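Side-chain contacts in aminofutalosine deaminase (Helicobacter pylori, PDB 7LKK), which catalyses the hydrolytic deamination of aminofutalosine in the menaquinone pathway and probably also deaminates adenosine: residues 163-166 with 167-170; 237-240 with 241-244; 333-337 with 338-342; 402-405 with 406-410. All blocks are in the same frame, centred on the assembly; numbering follows the deposited sequence.

Interaction 1: 163-166 with 167-170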
ATOM      1  N   SER A 163      33.051  12.859  13.793  1.00 23.14           N
ATOM      2  CA  SER A 163      34.311  13.438  14.241  1.00 22.57           C
ATOM      3  C   SER A 163      35.057  12.400  15.064  1.00 21.69           C
ATOM      4  O   SER A 163      34.506  11.859  16.029  1.00 24.71           O
ATOM      5  CB  SER A 163      34.078  14.715  15.056  1.00 27.28           C
ATOM      6  OG  SER A 163      33.631  14.414  16.365  1.00 35.82           O
ATOM      7  N   TYR A 164      36.301  12.125  14.678  1.00 25.46           N
ATOM      8  CA  TYR A 164      37.058  11.040  15.294  1.00 25.69           C
ATOM      9  C   TYR A 164      37.297  11.304  16.776  1.00 26.17           C
ATOM     10  O   TYR A 164      37.704  12.400  17.171  1.00 29.28           O
ATOM     11  CB  TYR A 164      38.392  10.850  14.575  1.00 28.22           C
ATOM     12  CG  TYR A 164      39.192   9.676  15.096  1.00 26.81           C
ATOM     13  CD1 TYR A 164      40.096   9.831  16.139  1.00 27.12           C
ATOM     14  CD2 TYR A 164      39.034   8.410  14.550  1.00 22.57           C
ATOM     15  CE1 TYR A 164      40.820   8.760  16.621  1.00 25.14           C
ATOM     16  CE2 TYR A 164      39.756   7.333  15.025  1.00 22.60           C
ATOM     17  CZ  TYR A 164      40.648   7.513  16.060  1.00 29.90           C
ATOM     18  OH  TYR A 164      41.369   6.444  16.538  1.00 24.22           O
ATOM     19  N   SER A 165      37.048  10.284  17.594  1.00 26.90           N
ATOM     20  CA  SER A 165      37.300  10.353  19.029  1.00 31.05           C
ATOM     21  C   SER A 165      37.645   8.955  19.518  1.00 29.63           C
ATOM     22  O   SER A 165      36.811   8.048  19.431  1.00 26.44           O
ATOM     23  CB  SER A 165      36.083  10.905  19.778  1.00 29.57           C
ATOM     24  OG  SER A 165      36.097  10.508  21.138  1.00 31.10           O
ATOM     25  N   LEU A 166      38.870   8.780  20.022  1.00 30.19           N
ATOM     26  CA  LEU A 166      39.260   7.485  20.570  1.00 29.97           C
ATOM     27  C   LEU A 166      38.419   7.115  21.785  1.00 29.57           C
ATOM     28  O   LEU A 166      38.153   5.930  22.019  1.00 31.17           O
ATOM     29  CB  LEU A 166      40.746   7.488  20.932  1.00 28.12           C
ATOM     30  CG  LEU A 166      41.358   6.150  21.359  1.00 38.87           C
ATOM     31  CD1 LEU A 166      41.087   5.066  20.325  1.00 36.39           C
ATOM     32  CD2 LEU A 166      42.851   6.296  21.611  1.00 33.75           C
ATOM     33  N   GLU A 167      37.995   8.109  22.570  1.00 31.77           N
ATOM     34  CA  GLU A 167      37.114   7.830  23.698  1.00 31.50           C
ATOM     35  C   GLU A 167      35.773   7.285  23.221  1.00 31.48           C
ATOM     36  O   GLU A 167      35.227   6.348  23.814  1.00 26.63           O
ATOM     37  CB  GLU A 167      36.917   9.088  24.542  1.00 33.21           C
ATOM     38  CG  GLU A 167      38.085   9.399  25.470  1.00 42.40           C
ATOM     39  CD  GLU A 167      37.686  10.278  26.641  1.00 45.96           C
ATOM     40  OE1 GLU A 167      36.787  11.126  26.469  1.00 45.78           O
ATOM     41  OE2 GLU A 167      38.271  10.119  27.734  1.00 47.83           O
ATOM     42  N   LYS A 168      35.228   7.860  22.146  1.00 29.78           N
ATOM     43  CA  LYS A 168      33.953   7.382  21.624  1.00 28.81           C
ATOM     44  C   LYS A 168      34.090   5.975  21.057  1.00 25.60           C
ATOM     45  O   LYS A 168      33.162   5.165  21.158  1.00 33.78           O
ATOM     46  CB  LYS A 168      33.425   8.346  20.560  1.00 33.12           C
ATOM     47  CG  LYS A 168      32.885   9.661  21.109  1.00 34.85           C
ATOM     48  CD  LYS A 168      31.914   9.436  22.258  1.00 37.58           C
ATOM     49  CE  LYS A 168      32.433  10.048  23.553  1.00 38.77           C
ATOM     50  NZ  LYS A 168      31.338  10.300  24.530  1.00 43.19           N
ATOM     51  N   LEU A 169      35.239   5.671  20.449  1.00 26.09           N
ATOM     52  CA  LEU A 169      35.504   4.316  19.978  1.00 26.02           C
ATOM     53  C   LEU A 169      35.522   3.331  21.139  1.00 29.05           C
ATOM     54  O   LEU A 169      34.925   2.251  21.067  1.00 28.40           O
ATOM     55  CB  LEU A 169      36.830   4.268  19.222  1.00 25.00           C
ATOM     56  CG  LEU A 169      36.825   4.664  17.747  1.00 25.69           C
ATOM     57  CD1 LEU A 169      38.233   4.583  17.177  1.00 30.22           C
ATOM     58  CD2 LEU A 169      35.869   3.780  16.958  1.00 31.53           C
ATOM     59  N   LYS A 170      36.229   3.681  22.217  1.00 29.67           N
ATOM     60  CA  LYS A 170      36.354   2.765  23.347  1.00 30.94           C
ATOM     61  C   LYS A 170      35.016   2.553  24.041  1.00 26.75           C
ATOM     62  O   LYS A 170      34.699   1.432  24.461  1.00 27.62           O
ATOM     63  CB  LYS A 170      37.397   3.291  24.332  1.00 35.06           C
ATOM     64  CG  LYS A 170      38.825   3.251  23.800  1.00 34.36           C
ATOM     65  CD  LYS A 170      39.288   1.822  23.548  1.00 41.67           C
ATOM     66  CE  LYS A 170      39.266   1.000  24.826  1.00 41.43           C
ATOM     67  NZ  LYS A 170      40.164  -0.187  24.744  1.00 49.20           N
TER
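S165 and K168 meet in an N-cap, the start of helix 166-180, which follows barrel strand 152-159 in this amidohydrolase fold. S165 OG accepts from K168 N at 3.0 Å, a fairly straight bond (159°). The serine's torsion explains the reach: with chi1 at 157°, OG lies anti to the residue's own N and is carried beside its carbonyl, toward the first helical turn. Serine suits the place, being short enough to stand in for the carbonyl that a preceding turn would have offered. The next bond is ordinary helix, L169 N to S165 O at 3.0 Å.

The packed side belongs to L169, which is buried and reaches M203 and S206 of helix 201-213. Y164, itself exposed, crosses L169 at about a right angle and lays its phenol end on the leucine, CE2 lying 3.8 Å from L169 CD1. The opposite character belongs to L166, E167, K168 and K170, all exposed; the charged ends of the lysines lead away from the cap, and K170 NZ makes a long, weak ion pair with E173. Near its root K168 stays close, its CG lying 3.3 Å from S165 OG.

Interaction 2: 237-240 with 241-244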
ATOM      1  N   GLY A 237      25.280  20.408  -1.950  1.00 27.34           N
ATOM      2  CA  GLY A 237      23.903  20.155  -1.599  1.00 23.06           C
ATOM      3  C   GLY A 237      23.579  20.451  -0.149  1.00 27.24           C
ATOM      4  O   GLY A 237      24.256  21.216   0.544  1.00 28.44           O
ATOM      5  N   TRP A 238      22.504  19.806   0.312  1.00 22.53           N
ATOM      6  CA  TRP A 238      21.944  20.089   1.631  1.00 26.14           C
ATOM      7  C   TRP A 238      22.945  19.820   2.751  1.00 25.44           C
ATOM      8  O   TRP A 238      22.965  20.534   3.759  1.00 26.69           O
ATOM      9  CB  TRP A 238      20.675  19.259   1.828  1.00 25.80           C
ATOM     10  CG  TRP A 238      19.989  19.463   3.140  1.00 23.31           C
ATOM     11  CD1 TRP A 238      19.116  20.458   3.463  1.00 21.75           C
ATOM     12  CD2 TRP A 238      20.104  18.634   4.303  1.00 22.61           C
ATOM     13  NE1 TRP A 238      18.684  20.307   4.757  1.00 27.97           N
ATOM     14  CE2 TRP A 238      19.274  19.194   5.295  1.00 21.50           C
ATOM     15  CE3 TRP A 238      20.826  17.474   4.601  1.00 20.13           C
ATOM     16  CZ2 TRP A 238      19.149  18.635   6.565  1.00 23.61           C
ATOM     17  CZ3 TRP A 238      20.701  16.920   5.864  1.00 22.72           C
ATOM     18  CH2 TRP A 238      19.871  17.502   6.831  1.00 19.67           C
ATOM     19  N   PHE A 239      23.785  18.796   2.594  1.00 25.59           N
ATOM     20  CA  PHE A 239      24.718  18.418   3.654  1.00 20.92           C
ATOM     21  C   PHE A 239      25.848  19.425   3.855  1.00 23.25           C
ATOM     22  O   PHE A 239      26.688  19.204   4.738  1.00 22.76           O
ATOM     23  CB  PHE A 239      25.304  17.036   3.363  1.00 23.02           C
ATOM     24  CG  PHE A 239      24.432  15.898   3.809  1.00 21.76           C
ATOM     25  CD1 PHE A 239      24.402  15.509   5.138  1.00 23.00           C
ATOM     26  CD2 PHE A 239      23.642  15.216   2.898  1.00 22.42           C
ATOM     27  CE1 PHE A 239      23.600  14.463   5.550  1.00 21.30           C
ATOM     28  CE2 PHE A 239      22.836  14.169   3.303  1.00 20.95           C
ATOM     29  CZ  PHE A 239      22.815  13.792   4.631  1.00 23.88           C
ATOM     30  N   GLU A 240      25.899  20.501   3.064  1.00 22.48           N
ATOM     31  CA  GLU A 240      26.937  21.516   3.241  1.00 31.87           C
ATOM     32  C   GLU A 240      26.917  22.098   4.649  1.00 28.86           C
ATOM     33  O   GLU A 240      27.974  22.318   5.253  1.00 30.29           O
ATOM     34  CB  GLU A 240      26.758  22.634   2.215  1.00 31.90           C
ATOM     35  CG  GLU A 240      27.287  22.323   0.829  1.00 32.82           C
ATOM     36  CD  GLU A 240      26.873  23.370  -0.187  1.00 35.72           C
ATOM     37  OE1 GLU A 240      26.520  24.494   0.230  1.00 39.37           O
ATOM     38  OE2 GLU A 240      26.899  23.072  -1.401  1.00 40.14           O
ATOM     39  N   ASN A 241      25.728  22.359   5.185  1.00 29.61           N
ATOM     40  CA  ASN A 241      25.572  22.969   6.498  1.00 27.24           C
ATOM     41  C   ASN A 241      25.145  21.973   7.564  1.00 26.73           C
ATOM     42  O   ASN A 241      24.893  22.377   8.700  1.00 24.00           O
ATOM     43  CB  ASN A 241      24.551  24.111   6.429  1.00 34.34           C
ATOM     44  CG  ASN A 241      24.880  25.124   5.351  1.00 33.41           C
ATOM     45  OD1 ASN A 241      24.144  25.266   4.374  1.00 42.26           O
ATOM     46  ND2 ASN A 241      25.982  25.840   5.526  1.00 30.55           N
ATOM     47  N   PHE A 242      25.066  20.683   7.221  1.00 23.75           N
ATOM     48  CA  PHE A 242      24.527  19.684   8.139  1.00 23.88           C
ATOM     49  C   PHE A 242      25.370  19.568   9.405  1.00 25.99           C
ATOM     50  O   PHE A 242      24.831  19.424  10.508  1.00 27.52           O
ATOM     51  CB  PHE A 242      24.435  18.334   7.420  1.00 25.58           C
ATOM     52  CG  PHE A 242      24.221  17.159   8.336  1.00 25.84           C
ATOM     53  CD1 PHE A 242      22.956  16.853   8.809  1.00 26.16           C
ATOM     54  CD2 PHE A 242      25.284  16.346   8.703  1.00 25.72           C
ATOM     55  CE1 PHE A 242      22.758  15.766   9.642  1.00 22.89           C
ATOM     56  CE2 PHE A 242      25.090  15.259   9.537  1.00 21.27           C
ATOM     57  CZ  PHE A 242      23.824  14.969  10.007  1.00 23.99           C
ATOM     58  N   TYR A 243      26.692  19.622   9.266  1.00 18.63           N
ATOM     59  CA  TYR A 243      27.565  19.360  10.405  1.00 22.73           C
ATOM     60  C   TYR A 243      27.605  20.545  11.364  1.00 24.03           C
ATOM     61  O   TYR A 243      27.631  20.355  12.585  1.00 25.62           O
ATOM     62  CB  TYR A 243      28.961  18.988   9.905  1.00 25.61           C
ATOM     63  CG  TYR A 243      28.923  17.798   8.967  1.00 23.77           C
ATOM     64  CD1 TYR A 243      29.064  16.502   9.448  1.00 27.02           C
ATOM     65  CD2 TYR A 243      28.705  17.970   7.605  1.00 25.21           C
ATOM     66  CE1 TYR A 243      29.011  15.411   8.591  1.00 22.14           C
ATOM     67  CE2 TYR A 243      28.648  16.889   6.745  1.00 24.48           C
ATOM     68  CZ  TYR A 243      28.800  15.614   7.239  1.00 22.78           C
ATOM     69  OH  TYR A 243      28.742  14.542   6.371  1.00 24.23           O
ATOM     70  N   GLN A 244      27.582  21.770  10.838  1.00 23.72           N
ATOM     71  CA  GLN A 244      27.530  22.939  11.708  1.00 26.69           C
ATOM     72  C   GLN A 244      26.147  23.089  12.329  1.00 25.95           C
ATOM     73  O   GLN A 244      26.014  23.308  13.538  1.00 24.45           O
ATOM     74  CB  GLN A 244      27.902  24.198  10.924  1.00 28.50           C
ATOM     75  CG  GLN A 244      29.391  24.377  10.670  1.00 30.52           C
ATOM     76  CD  GLN A 244      30.144  24.911  11.880  1.00 31.58           C
ATOM     77  OE1 GLN A 244      29.587  25.051  12.971  1.00 29.39           O
ATOM     78  NE2 GLN A 244      31.418  25.221  11.684  1.00 25.93           N
TER
HETATM   79  O   HOH W   1      21.650  23.056   3.758  1.00 33.94           O
HETATM   80  O   HOH W   2      28.595  21.972   8.037  1.00 27.92           O
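An aromatic cluster of W238, F239 and F242 forms beside the inhibitor pocket: the side chain of F242 comes within about 5 Å of the bound methylthio-coformycin. The chain here makes a 3-10 turn at 238-240 and then enters helix 242-247, so rings three and four residues apart fall together. F239 and F242 meet edge-to-face, centroids 5.1 Å apart and planes at 67°. F239 presents its edge, with CE1 over the centre of the F242 face, while F239 CD1 comes to 3.6 Å from F242 CG. F242 is turned into this position by a chi1 of 166°, which sets its ring anti to the backbone N and next to its neighbour. W238 meets F242 obliquely, CZ3 3.7 Å from F242 CD1, and its CE3 lies over the face of F239. Y243 adds a fourth ring, with F242 CD2 over its centre; its OH is hydrogen-bonded to the O of Y197 and to W231 NE1.

Polar links hold the backbone of the turn. The weak bond from F242 N to F239 O (3.3 Å) closes it, and a water joins E240 O to Q244 N. The extended side chain of E240 sets OE2 to accept from G237 N at 3.2 Å, met from above the carboxylate plane. G237 has a positive phi, and a side chain there would collide with the carbonyl before it, so glycine fits. The packed rings, with F242 also against L100 and L104 of helix 96-106, probably give an apolar backing near the ligand, with the tyrosine hydroxyl's polarity satisfied inside it.

Interaction 3: 333-337 with 338-342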
ATOM      1  N   ASN A 333       7.854   4.592   8.760  1.00 23.24           N
ATOM      2  CA  ASN A 333       6.831   3.664   8.294  1.00 23.08           C
ATOM      3  C   ASN A 333       5.601   3.841   9.171  1.00 25.13           C
ATOM      4  O   ASN A 333       5.661   4.444  10.245  1.00 24.67           O
ATOM      5  CB  ASN A 333       7.329   2.213   8.331  1.00 19.37           C
ATOM      6  CG  ASN A 333       6.706   1.346   7.249  1.00 25.62           C
ATOM      7  OD1 ASN A 333       5.539   1.515   6.888  1.00 23.98           O
ATOM      8  ND2 ASN A 333       7.487   0.405   6.727  1.00 22.18           N
ATOM      9  N   ILE A 334       4.478   3.305   8.695  1.00 17.65           N
ATOM     10  CA  ILE A 334       3.235   3.312   9.460  1.00 18.79           C
ATOM     11  C   ILE A 334       2.899   1.949  10.037  1.00 22.10           C
ATOM     12  O   ILE A 334       2.018   1.864  10.909  1.00 24.10           O
ATOM     13  CB  ILE A 334       2.050   3.827   8.615  1.00 22.80           C
ATOM     14  CG1 ILE A 334       1.802   2.900   7.425  1.00 20.64           C
ATOM     15  CG2 ILE A 334       2.298   5.255   8.153  1.00 17.92           C
ATOM     16  CD1 ILE A 334       0.571   3.261   6.613  1.00 19.32           C
ATOM     17  N   SER A 335       3.567   0.886   9.593  1.00 25.74           N
ATOM     18  CA  SER A 335       3.280  -0.454  10.077  1.00 23.11           C
ATOM     19  C   SER A 335       4.563  -1.271  10.078  1.00 24.59           C
ATOM     20  O   SER A 335       5.423  -1.105   9.210  1.00 26.28           O
ATOM     21  CB  SER A 335       2.214  -1.141   9.216  1.00 25.48           C
ATOM     22  OG  SER A 335       2.135  -2.522   9.516  1.00 21.74           O
ATOM     23  N   LEU A 336       4.681  -2.159  11.063  1.00 19.19           N
ATOM     24  CA  LEU A 336       5.794  -3.097  11.130  1.00 26.94           C
ATOM     25  C   LEU A 336       5.391  -4.501  10.706  1.00 24.30           C
ATOM     26  O   LEU A 336       6.199  -5.429  10.812  1.00 25.94           O
ATOM     27  CB  LEU A 336       6.392  -3.121  12.538  1.00 24.10           C
ATOM     28  CG  LEU A 336       7.156  -1.862  12.956  1.00 28.72           C
ATOM     29  CD1 LEU A 336       8.031  -2.145  14.166  1.00 27.97           C
ATOM     30  CD2 LEU A 336       7.991  -1.321  11.805  1.00 25.67           C
ATOM     31  N   SER A 337       4.161  -4.680  10.234  1.00 23.75           N
ATOM     32  CA  SER A 337       3.777  -5.930   9.595  1.00 21.26           C
ATOM     33  C   SER A 337       4.567  -6.099   8.304  1.00 19.91           C
ATOM     34  O   SER A 337       4.486  -5.250   7.409  1.00 18.93           O
ATOM     35  CB  SER A 337       2.278  -5.940   9.311  1.00 23.34           C
ATOM     36  OG  SER A 337       1.950  -6.932   8.354  1.00 22.78           O
ATOM     37  N   LEU A 338       5.341  -7.183   8.206  1.00 20.79           N
ATOM     38  CA  LEU A 338       6.077  -7.428   6.972  1.00 19.94           C
ATOM     39  C   LEU A 338       5.130  -7.682   5.808  1.00 17.29           C
ATOM     40  O   LEU A 338       5.463  -7.371   4.659  1.00 19.30           O
ATOM     41  CB  LEU A 338       7.045  -8.601   7.144  1.00 25.01           C
ATOM     42  CG  LEU A 338       8.074  -8.762   6.019  1.00 22.33           C
ATOM     43  CD1 LEU A 338       8.873  -7.482   5.822  1.00 17.70           C
ATOM     44  CD2 LEU A 338       9.006  -9.934   6.281  1.00 18.70           C
ATOM     45  N   LEU A 339       3.944  -8.227   6.085  1.00 20.67           N
ATOM     46  CA  LEU A 339       2.958  -8.431   5.027  1.00 19.84           C
ATOM     47  C   LEU A 339       2.482  -7.101   4.451  1.00 17.51           C
ATOM     48  O   LEU A 339       2.294  -6.979   3.234  1.00 18.81           O
ATOM     49  CB  LEU A 339       1.781  -9.243   5.563  1.00 21.09           C
ATOM     50  CG  LEU A 339       2.104 -10.699   5.913  1.00 21.80           C
ATOM     51  CD1 LEU A 339       1.008 -11.312   6.769  1.00 23.71           C
ATOM     52  CD2 LEU A 339       2.318 -11.516   4.653  1.00 21.29           C
ATOM     53  N   ASP A 340       2.283  -6.097   5.308  1.00 17.42           N
ATOM     54  CA  ASP A 340       1.975  -4.757   4.818  1.00 16.76           C
ATOM     55  C   ASP A 340       3.111  -4.217   3.959  1.00 18.52           C
ATOM     56  O   ASP A 340       2.872  -3.607   2.910  1.00 21.02           O
ATOM     57  CB  ASP A 340       1.702  -3.811   5.989  1.00 19.91           C
ATOM     58  CG  ASP A 340       0.373  -4.083   6.669  1.00 19.85           C
ATOM     59  OD1 ASP A 340      -0.407  -4.908   6.156  1.00 23.95           O
ATOM     60  OD2 ASP A 340       0.110  -3.465   7.723  1.00 25.89           O
ATOM     61  N   GLU A 341       4.356  -4.440   4.389  1.00 20.00           N
ATOM     62  CA  GLU A 341       5.507  -3.970   3.624  1.00 18.59           C
ATOM     63  C   GLU A 341       5.585  -4.654   2.267  1.00 18.22           C
ATOM     64  O   GLU A 341       5.950  -4.025   1.266  1.00 16.41           O
ATOM     65  CB  GLU A 341       6.795  -4.211   4.413  1.00 23.04           C
ATOM     66  CG  GLU A 341       7.984  -3.399   3.929  1.00 21.29           C
ATOM     67  CD  GLU A 341       7.818  -1.917   4.193  1.00 21.16           C
ATOM     68  OE1 GLU A 341       7.097  -1.557   5.148  1.00 22.83           O
ATOM     69  OE2 GLU A 341       8.405  -1.108   3.444  1.00 23.46           O
ATOM     70  N   LEU A 342       5.250  -5.945   2.213  1.00 17.44           N
ATOM     71  CA  LEU A 342       5.299  -6.669   0.948  1.00 17.71           C
ATOM     72  C   LEU A 342       4.239  -6.161  -0.023  1.00 13.24           C
ATOM     73  O   LEU A 342       4.491  -6.068  -1.229  1.00 15.18           O
ATOM     74  CB  LEU A 342       5.136  -8.168   1.197  1.00 15.25           C
ATOM     75  CG  LEU A 342       6.295  -8.801   1.975  1.00 18.20           C
ATOM     76  CD1 LEU A 342       6.015 -10.268   2.285  1.00 19.59           C
ATOM     77  CD2 LEU A 342       7.603  -8.641   1.212  1.00 19.17           C
TER
HETATM   78  O   HOH W   3       5.256  -2.335   6.645  1.00 27.85           O
HETATM   79  O   HOH W   4      -0.331  -7.675   8.215  1.00 26.01           O
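Between N333 and E341 the backbone passes from an irregular loop, extended at N333 and S335 but kinked at I334 and L336, into helix 338-348, whose first full turn closes when E341 N bonds to S337 O at 3.1 Å. S337 is the N-cap: its OG, anti to its own N, accepts from D340 N at 3.2 Å. Just ahead, S335 makes an ST turn, S335 OG taking S337 N at 3.0 Å. The same hydroxyl, S335 OG, donates to D340 OD2 at 2.9 Å, meeting the carboxylate on its anti side, somewhat out of plane. One small side chain thus acts both ways, for which serine is well suited, and it ties the loop to the helix. The other carboxylate oxygen, D340 OD1, forms a salt bridge with R343.

E341 bends at chi2 (68°) to bring OE1 to N333. N333 ND2 meets E341 OE1 on its syn side, tilted from the carboxylate plane; the modelled 2.5 Å is doubtfully short. Amide and carboxylate stand nearly perpendicular, and N333 OD1 turns back to accept I334 N at 2.8 Å.

N333 ND2 also bonds to T327 O, close to the iron ligand D328, and E341 OE2 accepts from F301 N of helix 300-305. Meanwhile L336 packs on helix 115-127, and L338 and L339 on F75 of strand 69-80.

Interaction 4: 402-405 with 406-410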
ATOM      1  N   ILE A 402       1.048 -17.560  -4.809  1.00 18.58           N
ATOM      2  CA  ILE A 402       1.982 -16.647  -4.153  1.00 18.14           C
ATOM      3  C   ILE A 402       1.422 -15.229  -4.124  1.00 16.63           C
ATOM      4  O   ILE A 402       1.492 -14.540  -3.099  1.00 18.45           O
ATOM      5  CB  ILE A 402       3.354 -16.703  -4.845  1.00 17.35           C
ATOM      6  CG1 ILE A 402       4.061 -18.020  -4.522  1.00 19.55           C
ATOM      7  CG2 ILE A 402       4.215 -15.516  -4.429  1.00 15.46           C
ATOM      8  CD1 ILE A 402       5.216 -18.329  -5.441  1.00 21.28           C
ATOM      9  N   LEU A 403       0.868 -14.766  -5.247  1.00 16.93           N
ATOM     10  CA  LEU A 403       0.321 -13.413  -5.296  1.00 18.18           C
ATOM     11  C   LEU A 403      -0.909 -13.277  -4.406  1.00 20.05           C
ATOM     12  O   LEU A 403      -1.026 -12.315  -3.638  1.00 18.43           O
ATOM     13  CB  LEU A 403      -0.008 -13.031  -6.738  1.00 14.48           C
ATOM     14  CG  LEU A 403      -0.788 -11.725  -6.924  1.00 15.09           C
ATOM     15  CD1 LEU A 403      -0.026 -10.542  -6.347  1.00 21.36           C
ATOM     16  CD2 LEU A 403      -1.111 -11.495  -8.393  1.00 16.41           C
ATOM     17  N   GLN A 404      -1.841 -14.234  -4.491  1.00 17.79           N
ATOM     18  CA  GLN A 404      -3.038 -14.173  -3.654  1.00 17.29           C
ATOM     19  C   GLN A 404      -2.679 -14.245  -2.174  1.00 20.00           C
ATOM     20  O   GLN A 404      -3.323 -13.598  -1.340  1.00 18.83           O
ATOM     21  CB  GLN A 404      -4.009 -15.297  -4.021  1.00 18.89           C
ATOM     22  CG  GLN A 404      -4.518 -15.252  -5.455  1.00 22.88           C
ATOM     23  CD  GLN A 404      -5.519 -14.142  -5.698  1.00 21.95           C
ATOM     24  OE1 GLN A 404      -6.074 -13.568  -4.760  1.00 23.18           O
ATOM     25  NE2 GLN A 404      -5.757 -13.835  -6.967  1.00 26.50           N
ATOM     26  N   PHE A 405      -1.661 -15.039  -1.831  1.00 17.01           N
ATOM     27  CA  PHE A 405      -1.186 -15.078  -0.451  1.00 17.02           C
ATOM     28  C   PHE A 405      -0.717 -13.700   0.004  1.00 17.67           C
ATOM     29  O   PHE A 405      -1.114 -13.220   1.071  1.00 17.85           O
ATOM     30  CB  PHE A 405      -0.056 -16.098  -0.308  1.00 20.13           C
ATOM     31  CG  PHE A 405       0.686 -15.997   0.995  1.00 16.70           C
ATOM     32  CD1 PHE A 405       0.197 -16.617   2.132  1.00 18.91           C
ATOM     33  CD2 PHE A 405       1.863 -15.272   1.087  1.00 18.19           C
ATOM     34  CE1 PHE A 405       0.872 -16.522   3.336  1.00 20.95           C
ATOM     35  CE2 PHE A 405       2.542 -15.174   2.287  1.00 20.38           C
ATOM     36  CZ  PHE A 405       2.045 -15.800   3.411  1.00 20.37           C
ATOM     37  N   LEU A 406       0.141 -13.056  -0.791  1.00 17.86           N
ATOM     38  CA  LEU A 406       0.651 -11.738  -0.421  1.00 17.37           C
ATOM     39  C   LEU A 406      -0.468 -10.712  -0.313  1.00 20.40           C
ATOM     40  O   LEU A 406      -0.389  -9.789   0.506  1.00 21.48           O
ATOM     41  CB  LEU A 406       1.698 -11.275  -1.437  1.00 19.14           C
ATOM     42  CG  LEU A 406       3.028 -12.035  -1.433  1.00 24.24           C
ATOM     43  CD1 LEU A 406       3.951 -11.514  -2.525  1.00 23.19           C
ATOM     44  CD2 LEU A 406       3.699 -11.941  -0.070  1.00 20.21           C
ATOM     45  N   LEU A 407      -1.514 -10.852  -1.127  1.00 18.90           N
ATOM     46  CA  LEU A 407      -2.606  -9.886  -1.108  1.00 21.38           C
ATOM     47  C   LEU A 407      -3.506 -10.072   0.108  1.00 20.20           C
ATOM     48  O   LEU A 407      -4.001  -9.088   0.670  1.00 20.74           O
ATOM     49  CB  LEU A 407      -3.426  -9.993  -2.394  1.00 18.25           C
ATOM     50  CG  LEU A 407      -2.749  -9.514  -3.679  1.00 18.28           C
ATOM     51  CD1 LEU A 407      -3.661  -9.743  -4.877  1.00 15.85           C
ATOM     52  CD2 LEU A 407      -2.359  -8.049  -3.573  1.00 20.49           C
ATOM     53  N   HIS A 408      -3.730 -11.317   0.534  1.00 17.39           N
ATOM     54  CA  HIS A 408      -4.741 -11.600   1.540  1.00 21.38           C
ATOM     55  C   HIS A 408      -4.192 -11.973   2.912  1.00 22.55           C
ATOM     56  O   HIS A 408      -4.948 -11.924   3.886  1.00 25.09           O
ATOM     57  CB  HIS A 408      -5.674 -12.717   1.048  1.00 22.82           C
ATOM     58  CG  HIS A 408      -6.380 -12.386  -0.230  1.00 19.84           C
ATOM     59  ND1 HIS A 408      -7.288 -11.353  -0.331  1.00 27.97           N
ATOM     60  CD2 HIS A 408      -6.301 -12.939  -1.464  1.00 25.89           C
ATOM     61  CE1 HIS A 408      -7.742 -11.288  -1.571  1.00 23.55           C
ATOM     62  NE2 HIS A 408      -7.159 -12.241  -2.278  1.00 27.10           N
ATOM     63  N   ALA A 409      -2.914 -12.333   3.021  1.00 20.44           N
ATOM     64  CA  ALA A 409      -2.359 -12.716   4.316  1.00 20.00           C
ATOM     65  C   ALA A 409      -2.266 -11.499   5.233  1.00 23.15           C
ATOM     66  O   ALA A 409      -1.649 -10.490   4.880  1.00 20.55           O
ATOM     67  CB  ALA A 409      -0.984 -13.355   4.146  1.00 23.22           C
ATOM     68  N   LYS A 410      -2.884 -11.595   6.408  1.00 20.79           N
ATOM     69  CA  LYS A 410      -2.841 -10.525   7.396  1.00 25.94           C
ATOM     70  C   LYS A 410      -2.277 -10.989   8.728  1.00 28.23           C
ATOM     71  O   LYS A 410      -1.319 -10.389   9.232  1.00 25.65           O
ATOM     72  CB  LYS A 410      -4.241  -9.917   7.577  1.00 31.24           C
ATOM     73  CG  LYS A 410      -4.499  -8.741   6.645  1.00 30.12           C
ATOM     74  CD  LYS A 410      -5.852  -8.832   5.960  1.00 43.64           C
ATOM     75  CE  LYS A 410      -6.986  -8.514   6.917  1.00 40.45           C
ATOM     76  NZ  LYS A 410      -8.308  -8.557   6.233  1.00 39.01           N
TER
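F405 O is gripped by two amides: A409 N at 2.8 Å and, weakly, H408 N at 3.3 Å. H408 N is itself shared, its shorter bond going to Q404 O at 3.0 Å. Such forked bonding fits the point where helix 401-408 ends and A409 leaves helical angles.

One turn of spacing also pairs side chains. Q404 and H408 lie side by side, and the amide and imidazole planes are nearly coplanar (15° apart). H408 NE2 points edge-on to Q404 OE1 at 3.0 Å, but an N-H...O angle of 131° makes the bond weak; Q404 NE2 bonds to Q400 OE1. F405 swings its ring anti to its N (chi1 168°), under A409, whose CB makes a CH-pi contact over the face, 4.0 Å from the centroid. Alanine suits this spot because a methyl rests on the ring without bulk. Beyond, F405 meets F390 edge-to-face, and L403 CD1 packs 3.9 Å from L407 CG, both leucines touching Y93 of the second subunit.

R343 NH1 bonds to the carbonyls of L406 and A409, and its charge probably suits the helix dipole. This is a helix C terminus, where last-turn carbonyls lack further helical amides.

Followed from the N terminus, the four contacts come in series, none nesting in or crossing another, and each is local to one continuous stretch. Interaction 1 closes the loop after strand 152-159 onto helix 166-180. Interaction 2 follows helix 226-234 and enters helix 242-247; the two lie on the same side of the chain's centre, nearest atoms about 7 Å apart. Interaction 3 leads from the loop after strand 323-325, near the iron site, into helix 338-348. Interaction 4 finishes helix 401-408. Interactions 3 and 4 touch: L339 CD1 lies 3.4 Å from A409 O, and L342 CD1 3.7 Å from L406 CD2. R343, in helix 338-348, links interactions 3 and 4.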